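Local coordinates for Serine/threonine-protein acetyltransferase HopZ1a (Pseudomonas syringae pv. syringae, PDB 5KLP) that acetylates serine, threonine and lysine residues of host proteins, tubulin among them, from acetyl-CoA, with inositol hexakisphosphate as cofactor, and so impairs the microtubule network and immunity, at residues A145-G149 with T230-L234; E222-R228 with H248-D254. The protein carries 10 engineered substitutions. One frame throughout, in Å; residues are numbered along the deposited sequence.

Interaction 1: A145-G149 with T230-L234; sequences AVIVG and TLGAL
Two first torsions bring Thr230 and Val148 together. In Thr230 a chi1 of 62° tucks OG1 into the cleft flanked by its own N and C, which turns the hydroxyl to the loop 145-149; in Val148 a chi1 of 169° sets CG2 trans to the carbonyl carbon, where it faces the same threonine. The contact joins the loop that follows strand 138-143 of the central mixed sheet to the start of helix 230-238, in the YopJ acetyltransferase fold, which is related to that of the papain-like cysteine peptidases. It illustrates how one threonine can serve a loop with both branches. Its OG1 accepts a hydrogen bond from Val148 N at 3.2 Å, with an N-H...O angle of 152°, and is also hydrogen-bonded to Glu179 at the end of strand 175-179. That glutamate takes the N-H of Ile147 as well, so two successive peptide groups of the loop are held from one neighbourhood. The methyl CG2 of Thr230 meets Val146 CG1 at 3.6 Å, the two side chains crossing at about a right angle. Beyond the polar centre the contact is aliphatic. Buried Ile147 lays CG2 against Leu231 CB at 4.1 Å, while the side chain of Ile147 also lies about 4 Å from that of the active-site Glu143 at the end of strand 138-143, and Ala145 N is hydrogen-bonded to Glu143. One turn further along the helix, Leu234 reaches back with CD2, which rests 4.1 Å from Val148 CG1.

Interaction 2: E222-R228 with H248-D254; sequences ESESRAR and HAAFGAD
Helix-to-strand packing by polar side chains is the theme here: the helical segment 222-228 lies along strand 248-251, an edge strand of the mixed sheet, and carboxylates fasten both ends. At one end Glu222, fully extended with CG anti to its backbone N (chi1 -176°), divides its oxygens. OE1 takes the N-H of His248 ND1 at 2.6 Å on its syn side, the carboxylate and ring planes standing 66° apart. OE2 accepts Ala249 N at 3.2 Å from above the carboxylate plane and, nearly along its C-O axis, Arg226 NH1 at 2.9 Å in a salt bridge. Ala249 CB lies over one face of the Arg226 guanidinium, offset toward its rim; the group continues in a salt bridge to Glu235. At the other end Ser225 OG acts as a relay, accepting from Phe251 N at 2.7 Å and donating to the anti lone pair of Asp254 OD2, also at 2.7 Å. That oxygen is shared with Arg228 NH1, 2.6 Å away in a salt bridge: OD2 lies in the guanidinium plane of Arg228, while NH1 approaches from above the carboxylate plane. Two donors on OD2, with Arg276 bridging to OD1, would favour a charged aspartate. Strand 248-251 runs parallel to strand 175-179 on its inner side, with Leu231 of helix 230-238 packed on Arg226.

Followed from the N terminus, the chain leaves strand 138-143 through residues 145-149, and 80 residues later interaction 1 closes that excursion when helix 230-238 begins. Just before this, residues 222-228 have passed by; their partners arrive after the helix, in 248-254, where interaction 2 closes a much shorter loop of 19 residues. The segments therefore alternate, and the two contacts cross instead of nesting. Their centres lie about 11 Å apart, and the two contacts touch where Leu231 CD2 packs 3.7 Å from Ala249 CB, with Ile147 alongside. Together they tie the loop after strand 138-143 and two consecutive helices to the edge strand 248-251.

Interaction 1: A145-G149 with T230-L234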
# COMPACT_ATOMS: atom_id res chain seq x y z
N ALA A 145 2.07 -4.47 5.27
CA ALA A 145 2.22 -5.11 6.58
C ALA A 145 3.55 -5.87 6.62
O ALA A 145 4.61 -5.25 6.58
CB ALA A 145 1.04 -6.03 6.89
N VAL A 146 3.51 -7.20 6.65
CA VAL A 146 4.74 -7.99 6.69
C VAL A 146 4.73 -9.08 5.64
O VAL A 146 3.67 -9.59 5.27
CB VAL A 146 4.97 -8.63 8.08
CG1 VAL A 146 5.24 -7.55 9.12
CG2 VAL A 146 3.77 -9.50 8.49
N ILE A 147 5.91 -9.43 5.14
CA ILE A 147 6.03 -10.45 4.11
C ILE A 147 5.68 -11.84 4.65
O ILE A 147 4.96 -12.61 4.01
CB ILE A 147 7.45 -10.48 3.50
CG1 ILE A 147 7.66 -9.24 2.63
CG2 ILE A 147 7.65 -11.75 2.68
CD1 ILE A 147 9.10 -9.06 2.14
N VAL A 148 6.16 -12.14 5.85
CA VAL A 148 6.09 -13.52 6.34
C VAL A 148 4.77 -13.85 7.01
O VAL A 148 4.08 -14.79 6.59
CB VAL A 148 7.25 -13.81 7.30
CG1 VAL A 148 7.04 -15.14 8.00
CG2 VAL A 148 8.58 -13.79 6.52
N GLY A 149 4.40 -13.09 8.04
CA GLY A 149 3.15 -13.31 8.74
C GLY A 149 3.31 -14.22 9.94
O GLY A 149 4.09 -15.17 9.91
N THR A 230 10.89 -9.07 7.96
CA THR A 230 10.48 -10.33 8.55
C THR A 230 11.00 -11.50 7.72
O THR A 230 11.32 -12.55 8.25
CB THR A 230 8.95 -10.44 8.67
OG1 THR A 230 8.36 -10.38 7.36
CG2 THR A 230 8.41 -9.29 9.54
N LEU A 231 11.09 -11.30 6.41
CA LEU A 231 11.67 -12.30 5.52
C LEU A 231 13.14 -12.51 5.85
O LEU A 231 13.62 -13.65 5.97
CB LEU A 231 11.50 -11.88 4.05
CG LEU A 231 12.22 -12.82 3.07
CD1 LEU A 231 11.60 -14.21 3.09
CD2 LEU A 231 12.20 -12.25 1.66
N GLY A 232 13.86 -11.41 6.03
CA GLY A 232 15.27 -11.47 6.35
C GLY A 232 15.54 -12.18 7.66
O GLY A 232 16.50 -12.95 7.77
N ALA A 233 14.69 -11.91 8.66
CA ALA A 233 14.80 -12.56 9.95
C ALA A 233 14.65 -14.06 9.79
O ALA A 233 15.43 -14.84 10.33
CB ALA A 233 13.75 -12.03 10.91
N LEU A 234 13.65 -14.46 9.01
CA LEU A 234 13.38 -15.88 8.83
C LEU A 234 14.52 -16.56 8.08
O LEU A 234 14.94 -17.67 8.42
CB LEU A 234 12.05 -16.08 8.09
CG LEU A 234 11.64 -17.52 7.79
CD1 LEU A 234 11.60 -18.31 9.10
CD2 LEU A 234 10.27 -17.54 7.13

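Interaction 2: E222-R228 with H248-D254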
# COMPACT_ATOMS: atom_id res chain seq x y z
N GLU A 222 19.64 -3.67 -0.82
CA GLU A 222 19.13 -4.99 -0.47
C GLU A 222 20.08 -5.77 0.43
O GLU A 222 19.63 -6.46 1.34
CB GLU A 222 18.81 -5.82 -1.71
CG GLU A 222 18.17 -7.16 -1.35
CD GLU A 222 17.80 -7.99 -2.56
OE1 GLU A 222 18.23 -7.65 -3.68
OE2 GLU A 222 17.05 -8.97 -2.39
N SER A 223 21.37 -5.62 0.19
CA SER A 223 22.39 -6.33 0.96
C SER A 223 22.29 -6.09 2.48
O SER A 223 22.69 -6.95 3.25
CB SER A 223 23.79 -5.93 0.47
OG SER A 223 23.99 -4.53 0.58
N GLU A 224 21.79 -4.93 2.90
CA GLU A 224 21.53 -4.68 4.33
C GLU A 224 20.03 -4.66 4.67
O GLU A 224 19.63 -5.03 5.77
CB GLU A 224 22.17 -3.37 4.79
CG GLU A 224 21.79 -2.16 3.96
CD GLU A 224 22.97 -1.61 3.19
OE1 GLU A 224 24.06 -2.21 3.25
OE2 GLU A 224 22.80 -0.56 2.53
N SER A 225 19.21 -4.19 3.73
CA SER A 225 17.80 -3.91 4.03
C SER A 225 16.97 -5.18 4.17
O SER A 225 16.06 -5.24 4.99
CB SER A 225 17.21 -3.02 2.94
OG SER A 225 15.89 -2.60 3.28
N ARG A 226 17.27 -6.20 3.36
CA ARG A 226 16.50 -7.44 3.37
C ARG A 226 16.53 -8.10 4.75
O ARG A 226 15.52 -8.64 5.21
CB ARG A 226 17.04 -8.39 2.30
CG ARG A 226 16.29 -9.71 2.18
CD ARG A 226 16.70 -10.41 0.89
NE ARG A 226 16.06 -11.70 0.74
CZ ARG A 226 15.58 -12.16 -0.41
NH1 ARG A 226 15.68 -11.43 -1.52
NH2 ARG A 226 15.00 -13.36 -0.45
N ALA A 227 17.68 -8.02 5.41
CA ALA A 227 17.86 -8.61 6.74
C ALA A 227 16.99 -7.91 7.80
O ALA A 227 16.74 -8.47 8.87
CB ALA A 227 19.35 -8.55 7.15
N ARG A 228 16.53 -6.69 7.51
CA ARG A 228 15.72 -5.92 8.44
C ARG A 228 14.22 -6.26 8.34
O ARG A 228 13.41 -5.78 9.13
CB ARG A 228 15.92 -4.42 8.20
CG ARG A 228 17.33 -3.92 8.52
CD ARG A 228 17.57 -2.53 7.92
NE ARG A 228 18.97 -2.14 8.03
CZ ARG A 228 19.63 -1.39 7.14
NH1 ARG A 228 19.01 -0.93 6.06
NH2 ARG A 228 20.91 -1.10 7.35
N HIS A 248 13.69 -10.05 -5.04
CA HIS A 248 14.32 -9.15 -4.09
C HIS A 248 13.35 -8.73 -2.99
O HIS A 248 12.12 -8.79 -3.15
CB HIS A 248 14.86 -7.90 -4.79
CG HIS A 248 15.71 -8.21 -5.98
ND1 HIS A 248 17.05 -8.50 -5.88
CD2 HIS A 248 15.40 -8.30 -7.29
CE1 HIS A 248 17.54 -8.74 -7.08
NE2 HIS A 248 16.56 -8.61 -7.96
N ALA A 249 13.92 -8.28 -1.88
CA ALA A 249 13.13 -7.74 -0.80
C ALA A 249 13.92 -6.70 -0.02
O ALA A 249 15.14 -6.80 0.12
CB ALA A 249 12.66 -8.87 0.12
N ALA A 250 13.21 -5.71 0.50
CA ALA A 250 13.84 -4.69 1.33
C ALA A 250 12.80 -4.07 2.24
O ALA A 250 11.59 -4.22 2.05
CB ALA A 250 14.49 -3.61 0.47
N PHE A 251 13.30 -3.37 3.26
CA PHE A 251 12.43 -2.66 4.18
C PHE A 251 12.08 -1.31 3.60
O PHE A 251 12.94 -0.64 3.01
CB PHE A 251 13.11 -2.52 5.54
CG PHE A 251 12.29 -1.76 6.53
CD1 PHE A 251 11.10 -2.28 6.99
CD2 PHE A 251 12.72 -0.54 7.01
CE1 PHE A 251 10.34 -1.59 7.91
CE2 PHE A 251 11.96 0.16 7.94
CZ PHE A 251 10.77 -0.36 8.38
N GLY A 252 10.81 -0.93 3.75
CA GLY A 252 10.28 0.27 3.12
C GLY A 252 11.08 1.55 3.33
O GLY A 252 11.37 2.26 2.37
N ALA A 253 11.45 1.84 4.58
CA ALA A 253 12.16 3.09 4.89
C ALA A 253 13.51 3.19 4.20
O ALA A 253 14.01 4.29 3.98
CB ALA A 253 12.34 3.23 6.39
N ASP A 254 14.10 2.05 3.84
CA ASP A 254 15.41 2.06 3.18
C ASP A 254 15.35 2.48 1.72
O ASP A 254 16.32 3.03 1.20
CB ASP A 254 16.07 0.68 3.29
CG ASP A 254 16.58 0.39 4.69
OD1 ASP A 254 16.97 1.35 5.38
OD2 ASP A 254 16.58 -0.78 5.10